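Local coordinates for Blo t 1 allergen (Blomia tropicalis, PDB 5JT8), which is a mite allergen of the papain family that probably acts as a cysteine protease once its inhibitory propeptide is removed, at residues Tyr110-Trp119 with Glu238-Pro249. Numbering follows the deposited sequence.
Sequences YGSLPQNFDW and EDVMYTIQQHGP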
ATOM      1  N   TYR A 110      -6.906 -27.370  -0.435  1.00 62.15           N
ATOM      2  CA  TYR A 110      -7.958 -26.589  -1.073  1.00 62.33           C
ATOM      3  C   TYR A 110      -7.998 -26.952  -2.561  1.00 65.51           C
ATOM      4  O   TYR A 110      -6.958 -27.200  -3.181  1.00 64.61           O
ATOM      5  CB  TYR A 110      -7.760 -25.077  -0.847  1.00 61.90           C
ATOM      6  CG  TYR A 110      -6.390 -24.508  -1.198  1.00 54.90           C
ATOM      7  CD1 TYR A 110      -6.100 -24.055  -2.493  1.00 52.65           C
ATOM      8  CD2 TYR A 110      -5.395 -24.402  -0.227  1.00 52.06           C
ATOM      9  CE1 TYR A 110      -4.853 -23.528  -2.803  1.00 51.67           C
ATOM     10  CE2 TYR A 110      -4.146 -23.885  -0.526  1.00 54.01           C
ATOM     11  CZ  TYR A 110      -3.878 -23.449  -1.810  1.00 56.36           C
ATOM     12  OH  TYR A 110      -2.629 -22.943  -2.086  1.00 57.83           O
ATOM     13  N   GLY A 111      -9.208 -27.014  -3.111  1.00 70.78           N
ATOM     14  CA  GLY A 111      -9.435 -27.629  -4.409  1.00 72.50           C
ATOM     15  C   GLY A 111      -8.771 -26.922  -5.571  1.00 71.96           C
ATOM     16  O   GLY A 111      -7.554 -27.001  -5.759  1.00 72.74           O
ATOM     17  N   SER A 112      -9.588 -26.243  -6.368  1.00 66.79           N
ATOM     18  CA  SER A 112      -9.104 -25.487  -7.514  1.00 59.76           C
ATOM     19  C   SER A 112      -9.484 -24.030  -7.324  1.00 50.87           C
ATOM     20  O   SER A 112     -10.429 -23.719  -6.603  1.00 53.07           O
ATOM     21  CB  SER A 112      -9.690 -26.031  -8.819  1.00 64.82           C
ATOM     22  OG  SER A 112     -11.100 -26.147  -8.722  1.00 61.12           O
ATOM     23  N   LEU A 113      -8.744 -23.139  -7.966  1.00 43.06           N
ATOM     24  CA  LEU A 113      -8.998 -21.716  -7.825  1.00 38.60           C
ATOM     25  C   LEU A 113      -9.605 -21.160  -9.109  1.00 38.44           C
ATOM     26  O   LEU A 113      -9.216 -21.562 -10.201  1.00 38.92           O
ATOM     27  CB  LEU A 113      -7.704 -20.972  -7.478  1.00 32.04           C
ATOM     28  CG  LEU A 113      -7.054 -21.375  -6.151  1.00 44.37           C
ATOM     29  CD1 LEU A 113      -5.632 -20.839  -6.003  1.00 35.11           C
ATOM     30  CD2 LEU A 113      -7.921 -20.914  -4.994  1.00 53.62           C
ATOM     31  N   PRO A 114     -10.564 -20.231  -8.975  1.00 33.49           N
ATOM     32  CA  PRO A 114     -11.122 -19.618 -10.176  1.00 35.67           C
ATOM     33  C   PRO A 114     -10.043 -18.815 -10.884  1.00 38.76           C
ATOM     34  O   PRO A 114      -9.123 -18.311 -10.224  1.00 35.33           O
ATOM     35  CB  PRO A 114     -12.241 -18.723  -9.639  1.00 35.98           C
ATOM     36  CG  PRO A 114     -11.950 -18.545  -8.191  1.00 37.94           C
ATOM     37  CD  PRO A 114     -11.186 -19.736  -7.733  1.00 33.58           C
ATOM     38  N   GLN A 115     -10.136 -18.733 -12.204  1.00 31.53           N
ATOM     39  CA  GLN A 115      -9.151 -18.009 -12.998  1.00 33.55           C
ATOM     40  C   GLN A 115      -9.158 -16.526 -12.635  1.00 34.56           C
ATOM     41  O   GLN A 115      -8.107 -15.894 -12.590  1.00 39.16           O
ATOM     42  CB  GLN A 115      -9.414 -18.191 -14.506  1.00 36.45           C
ATOM     43  CG  GLN A 115      -8.369 -17.489 -15.390  1.00 44.46           C
ATOM     44  CD  GLN A 115      -8.456 -17.860 -16.874  1.00 55.74           C
ATOM     45  OE1 GLN A 115      -9.475 -17.629 -17.527  1.00 61.03           O
ATOM     46  NE2 GLN A 115      -7.371 -18.420 -17.412  1.00 54.00           N
ATOM     47  N   ASN A 116     -10.342 -15.971 -12.383  1.00 35.40           N
ATOM     48  CA  ASN A 116     -10.462 -14.558 -12.005  1.00 34.86           C
ATOM     49  C   ASN A 116     -11.195 -14.395 -10.695  1.00 33.51           C
ATOM     50  O   ASN A 116     -12.173 -15.086 -10.427  1.00 36.52           O
ATOM     51  CB  ASN A 116     -11.199 -13.744 -13.082  1.00 33.49           C
ATOM     52  CG  ASN A 116     -10.546 -13.844 -14.440  1.00 44.63           C
ATOM     53  OD1 ASN A 116      -9.502 -13.241 -14.691  1.00 44.85           O
ATOM     54  ND2 ASN A 116     -11.164 -14.602 -15.332  1.00 43.02           N
ATOM     55  N   PHE A 117     -10.734 -13.459  -9.886  1.00 29.49           N
ATOM     56  CA  PHE A 117     -11.381 -13.149  -8.625  1.00 32.35           C
ATOM     57  C   PHE A 117     -11.073 -11.682  -8.318  1.00 32.88           C
ATOM     58  O   PHE A 117      -9.925 -11.272  -8.338  1.00 32.30           O
ATOM     59  CB  PHE A 117     -10.883 -14.081  -7.512  1.00 34.11           C
ATOM     60  CG  PHE A 117     -11.678 -13.995  -6.236  1.00 34.44           C
ATOM     61  CD1 PHE A 117     -11.428 -12.994  -5.308  1.00 37.36           C
ATOM     62  CD2 PHE A 117     -12.673 -14.923  -5.960  1.00 41.36           C
ATOM     63  CE1 PHE A 117     -12.161 -12.915  -4.128  1.00 37.90           C
ATOM     64  CE2 PHE A 117     -13.410 -14.849  -4.786  1.00 40.76           C
ATOM     65  CZ  PHE A 117     -13.152 -13.846  -3.868  1.00 40.73           C
ATOM     66  N   ASP A 118     -12.106 -10.896  -8.055  1.00 30.71           N
ATOM     67  CA  ASP A 118     -11.943  -9.461  -7.856  1.00 35.26           C
ATOM     68  C   ASP A 118     -12.904  -8.996  -6.755  1.00 34.55           C
ATOM     69  O   ASP A 118     -14.102  -8.890  -6.992  1.00 31.02           O
ATOM     70  CB  ASP A 118     -12.207  -8.717  -9.182  1.00 34.99           C
ATOM     71  CG  ASP A 118     -11.810  -7.245  -9.139  1.00 32.75           C
ATOM     72  OD1 ASP A 118     -11.561  -6.716  -8.041  1.00 35.21           O
ATOM     73  OD2 ASP A 118     -11.746  -6.617 -10.212  1.00 28.52           O
ATOM     74  N   TRP A 119     -12.394  -8.730  -5.554  1.00 30.43           N
ATOM     75  CA  TRP A 119     -13.264  -8.251  -4.480  1.00 30.40           C
ATOM     76  C   TRP A 119     -13.994  -6.949  -4.847  1.00 28.12           C
ATOM     77  O   TRP A 119     -15.073  -6.679  -4.316  1.00 35.56           O
ATOM     78  CB  TRP A 119     -12.480  -8.057  -3.179  1.00 27.21           C
ATOM     79  CG  TRP A 119     -12.316  -9.311  -2.406  1.00 24.03           C
ATOM     80  CD1 TRP A 119     -11.137  -9.968  -2.142  1.00 23.18           C
ATOM     81  CD2 TRP A 119     -13.352 -10.084  -1.784  1.00 24.93           C
ATOM     82  NE1 TRP A 119     -11.384 -11.096  -1.397  1.00 23.48           N
ATOM     83  CE2 TRP A 119     -12.733 -11.193  -1.165  1.00 25.51           C
ATOM     84  CE3 TRP A 119     -14.748  -9.958  -1.711  1.00 31.91           C
ATOM     85  CZ2 TRP A 119     -13.452 -12.160  -0.463  1.00 24.65           C
ATOM     86  CZ3 TRP A 119     -15.469 -10.924  -1.023  1.00 30.23           C
ATOM     87  CH2 TRP A 119     -14.818 -12.020  -0.410  1.00 27.47           C
ATOM     88  N   GLU A 238      -0.609 -19.385  -5.177  1.00 22.14           N
ATOM     89  CA  GLU A 238      -1.776 -20.182  -4.832  1.00 25.54           C
ATOM     90  C   GLU A 238      -2.231 -19.981  -3.370  1.00 20.68           C
ATOM     91  O   GLU A 238      -3.426 -19.800  -3.115  1.00 24.99           O
ATOM     92  CB  GLU A 238      -1.490 -21.674  -5.095  1.00 26.97           C
ATOM     93  CG  GLU A 238      -1.310 -22.053  -6.562  1.00 45.72           C
ATOM     94  CD  GLU A 238      -0.144 -21.326  -7.265  1.00 59.28           C
ATOM     95  OE1 GLU A 238       1.016 -21.328  -6.753  1.00 45.86           O
ATOM     96  OE2 GLU A 238      -0.404 -20.745  -8.345  1.00 70.39           O
ATOM     97  N   ASP A 239      -1.299 -20.046  -2.426  1.00 23.62           N
ATOM     98  CA  ASP A 239      -1.633 -19.767  -1.023  1.00 29.63           C
ATOM     99  C   ASP A 239      -2.244 -18.372  -0.899  1.00 27.66           C
ATOM    100  O   ASP A 239      -3.277 -18.178  -0.254  1.00 24.68           O
ATOM    101  CB  ASP A 239      -0.393 -19.878  -0.113  1.00 25.68           C
ATOM    102  CG  ASP A 239      -0.042 -21.313   0.221  1.00 29.00           C
ATOM    103  OD1 ASP A 239      -0.691 -22.196  -0.348  1.00 30.15           O
ATOM    104  OD2 ASP A 239       0.888 -21.565   1.030  1.00 26.07           O
ATOM    105  N   VAL A 240      -1.592 -17.404  -1.537  1.00 31.06           N
ATOM    106  CA  VAL A 240      -2.037 -16.019  -1.456  1.00 27.36           C
ATOM    107  C   VAL A 240      -3.431 -15.882  -2.043  1.00 25.26           C
ATOM    108  O   VAL A 240      -4.298 -15.307  -1.400  1.00 21.53           O
ATOM    109  CB  VAL A 240      -1.063 -15.065  -2.164  1.00 24.51           C
ATOM    110  CG1 VAL A 240      -1.629 -13.660  -2.168  1.00 19.67           C
ATOM    111  CG2 VAL A 240       0.282 -15.087  -1.437  1.00 22.04           C
ATOM    112  N   MET A 241      -3.653 -16.440  -3.237  1.00 23.89           N
ATOM    113  CA  MET A 241      -4.970 -16.393  -3.891  1.00 24.52           C
ATOM    114  C   MET A 241      -6.041 -17.058  -3.042  1.00 28.65           C
ATOM    115  O   MET A 241      -7.150 -16.539  -2.882  1.00 26.07           O
ATOM    116  CB  MET A 241      -4.947 -17.075  -5.279  1.00 21.60           C
ATOM    117  CG  MET A 241      -4.040 -16.401  -6.314  1.00 32.65           C
ATOM    118  SD  MET A 241      -3.497 -17.521  -7.650  1.00 42.66           S
ATOM    119  CE  MET A 241      -5.021 -17.753  -8.512  1.00 30.45           C
ATOM    120  N   TYR A 242      -5.728 -18.232  -2.522  1.00 28.13           N
ATOM    121  CA  TYR A 242      -6.664 -18.875  -1.619  1.00 34.16           C
ATOM    122  C   TYR A 242      -6.959 -18.048  -0.348  1.00 32.31           C
ATOM    123  O   TYR A 242      -8.112 -17.967   0.105  1.00 27.65           O
ATOM    124  CB  TYR A 242      -6.147 -20.244  -1.218  1.00 39.25           C
ATOM    125  CG  TYR A 242      -7.248 -21.016  -0.583  1.00 49.93           C
ATOM    126  CD1 TYR A 242      -8.295 -21.513  -1.352  1.00 58.11           C
ATOM    127  CD2 TYR A 242      -7.297 -21.179   0.793  1.00 58.02           C
ATOM    128  CE1 TYR A 242      -9.344 -22.191  -0.767  1.00 64.12           C
ATOM    129  CE2 TYR A 242      -8.326 -21.859   1.390  1.00 62.77           C
ATOM    130  CZ  TYR A 242      -9.343 -22.371   0.609  1.00 68.01           C
ATOM    131  OH  TYR A 242     -10.372 -23.055   1.207  1.00 73.63           O
ATOM    132  N   THR A 243      -5.912 -17.470   0.240  1.00 23.63           N
ATOM    133  CA  THR A 243      -6.078 -16.597   1.412  1.00 27.91           C
ATOM    134  C   THR A 243      -7.004 -15.430   1.085  1.00 27.41           C
ATOM    135  O   THR A 243      -7.905 -15.102   1.855  1.00 30.14           O
ATOM    136  CB  THR A 243      -4.716 -16.080   1.905  1.00 29.91           C
ATOM    137  OG1 THR A 243      -3.926 -17.201   2.329  1.00 25.08           O
ATOM    138  CG2 THR A 243      -4.876 -15.048   3.059  1.00 17.24           C
ATOM    139  N   ILE A 244      -6.805 -14.838  -0.090  1.00 29.15           N
ATOM    140  CA  ILE A 244      -7.636 -13.728  -0.541  1.00 28.46           C
ATOM    141  C   ILE A 244      -9.075 -14.175  -0.703  1.00 28.96           C
ATOM    142  O   ILE A 244     -10.002 -13.470  -0.301  1.00 28.72           O
ATOM    143  CB  ILE A 244      -7.112 -13.150  -1.858  1.00 27.53           C
ATOM    144  CG1 ILE A 244      -5.818 -12.371  -1.594  1.00 26.89           C
ATOM    145  CG2 ILE A 244      -8.173 -12.264  -2.529  1.00 27.80           C
ATOM    146  CD1 ILE A 244      -5.036 -12.036  -2.871  1.00 24.30           C
ATOM    147  N   GLN A 245      -9.257 -15.355  -1.287  1.00 25.85           N
ATOM    148  CA  GLN A 245     -10.590 -15.906  -1.464  1.00 26.63           C
ATOM    149  C   GLN A 245     -11.297 -16.184  -0.123  1.00 30.05           C
ATOM    150  O   GLN A 245     -12.481 -15.868   0.024  1.00 29.80           O
ATOM    151  CB  GLN A 245     -10.540 -17.193  -2.290  1.00 26.81           C
ATOM    152  CG  GLN A 245     -11.934 -17.733  -2.624  1.00 33.90           C
ATOM    153  CD  GLN A 245     -11.927 -19.006  -3.482  1.00 36.83           C
ATOM    154  OE1 GLN A 245     -12.716 -19.134  -4.414  1.00 40.54           O
ATOM    155  NE2 GLN A 245     -11.070 -19.950  -3.141  1.00 34.73           N
ATOM    156  N   GLN A 246     -10.581 -16.776   0.839  1.00 23.42           N
ATOM    157  CA  GLN A 246     -11.209 -17.188   2.094  1.00 26.07           C
ATOM    158  C   GLN A 246     -11.167 -16.143   3.216  1.00 29.65           C
ATOM    159  O   GLN A 246     -12.008 -16.177   4.129  1.00 27.24           O
ATOM    160  CB  GLN A 246     -10.577 -18.483   2.618  1.00 32.16           C
ATOM    161  CG  GLN A 246     -10.918 -19.747   1.825  1.00 46.43           C
ATOM    162  CD  GLN A 246     -12.256 -19.692   1.075  1.00 66.15           C
ATOM    163  OE1 GLN A 246     -12.286 -19.788  -0.153  1.00 75.56           O
ATOM    164  NE2 GLN A 246     -13.366 -19.565   1.811  1.00 68.07           N
ATOM    165  N   HIS A 247     -10.202 -15.234   3.185  1.00 28.77           N
ATOM    166  CA  HIS A 247     -10.121 -14.261   4.281  1.00 30.32           C
ATOM    167  C   HIS A 247     -10.282 -12.800   3.848  1.00 31.12           C
ATOM    168  O   HIS A 247     -10.241 -11.911   4.690  1.00 26.31           O
ATOM    169  CB  HIS A 247      -8.802 -14.452   5.038  1.00 29.29           C
ATOM    170  CG  HIS A 247      -8.640 -15.831   5.594  1.00 37.06           C
ATOM    171  ND1 HIS A 247      -9.325 -16.265   6.704  1.00 32.21           N
ATOM    172  CD2 HIS A 247      -7.904 -16.888   5.168  1.00 45.22           C
ATOM    173  CE1 HIS A 247      -9.006 -17.524   6.953  1.00 39.47           C
ATOM    174  NE2 HIS A 247      -8.143 -17.926   6.036  1.00 41.62           N
ATOM    175  N   GLY A 248     -10.497 -12.555   2.552  1.00 28.91           N
ATOM    176  CA  GLY A 248     -10.655 -11.187   2.073  1.00 27.48           C
ATOM    177  C   GLY A 248      -9.365 -10.544   1.574  1.00 28.24           C
ATOM    178  O   GLY A 248      -8.326 -11.210   1.477  1.00 28.70           O
ATOM    179  N   PRO A 249      -9.430  -9.247   1.219  1.00 26.98           N
ATOM    180  CA  PRO A 249      -8.241  -8.512   0.778  1.00 27.57           C
ATOM    181  C   PRO A 249      -7.119  -8.605   1.804  1.00 32.29           C
ATOM    182  O   PRO A 249      -7.390  -8.662   3.016  1.00 26.82           O
ATOM    183  CB  PRO A 249      -8.751  -7.080   0.634  1.00 26.39           C
ATOM    184  CG  PRO A 249     -10.193  -7.278   0.196  1.00 30.46           C
ATOM    185  CD  PRO A 249     -10.664  -8.470   1.012  1.00 26.74           C
TER
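Tyr-110 and Tyr-242 lie in an offset stack, ring centroids 4.2 Å apart and planes 13° from parallel, and the two side chains run in opposite directions. Each CB therefore lies over the other ring: Tyr-110 CB stands 3.5 Å from the centroid of the Tyr-242 ring, a CH-pi contact over the face, matched by Tyr-242 CB over the Tyr-110 ring. Tyr-110 CG stands between the backbone N and the carbonyl carbon (chi1 52°), which turns the ring toward the helix and lets its OH donate to Asp-239 OD1 at 2.7 Å, nearly in line with the C-O bond. The other carboxylate oxygen, OD2, accepts from the backbone N of Leu-106, a second bond that helps set the rotation of the carboxylate.

Next along the chain, Leu-113 divides its methyls: CD2 meets the edge of the Tyr-242 ring, 3.7 Å from CD1 of that tyrosine, while CD1 packs on Met-241 CB. The extended side chain of Gln-245 passes Phe-117, CG lying 3.9 Å from CE2 of that ring, and ends against Pro-114.

At the helix C-terminus, Trp-119 NE1 donates to Ile-244 O (3.0 Å, N-H...O angle 156°). The oxygen lies in the indole plane, yet the N-H approaches from above the carbonyl plane. Phe-117 and Pro-249 cover opposite faces of this indole, Pro-249 CD standing 3.5 Å from Trp-119 CD1. Gly-248, whose positive phi ends the helix, brings its CA close to Trp-119 NE1 and leads on to Pro-249.

Strand 281-291 pairs antiparallel with 117-118, and its Trp-288 indole N-H binds Pro-114 O. A helix packed against the curled sheet, with the segment leading into strand 117-118 wrapped along it, is characteristic of the beta-rich domain of papain-like proteases.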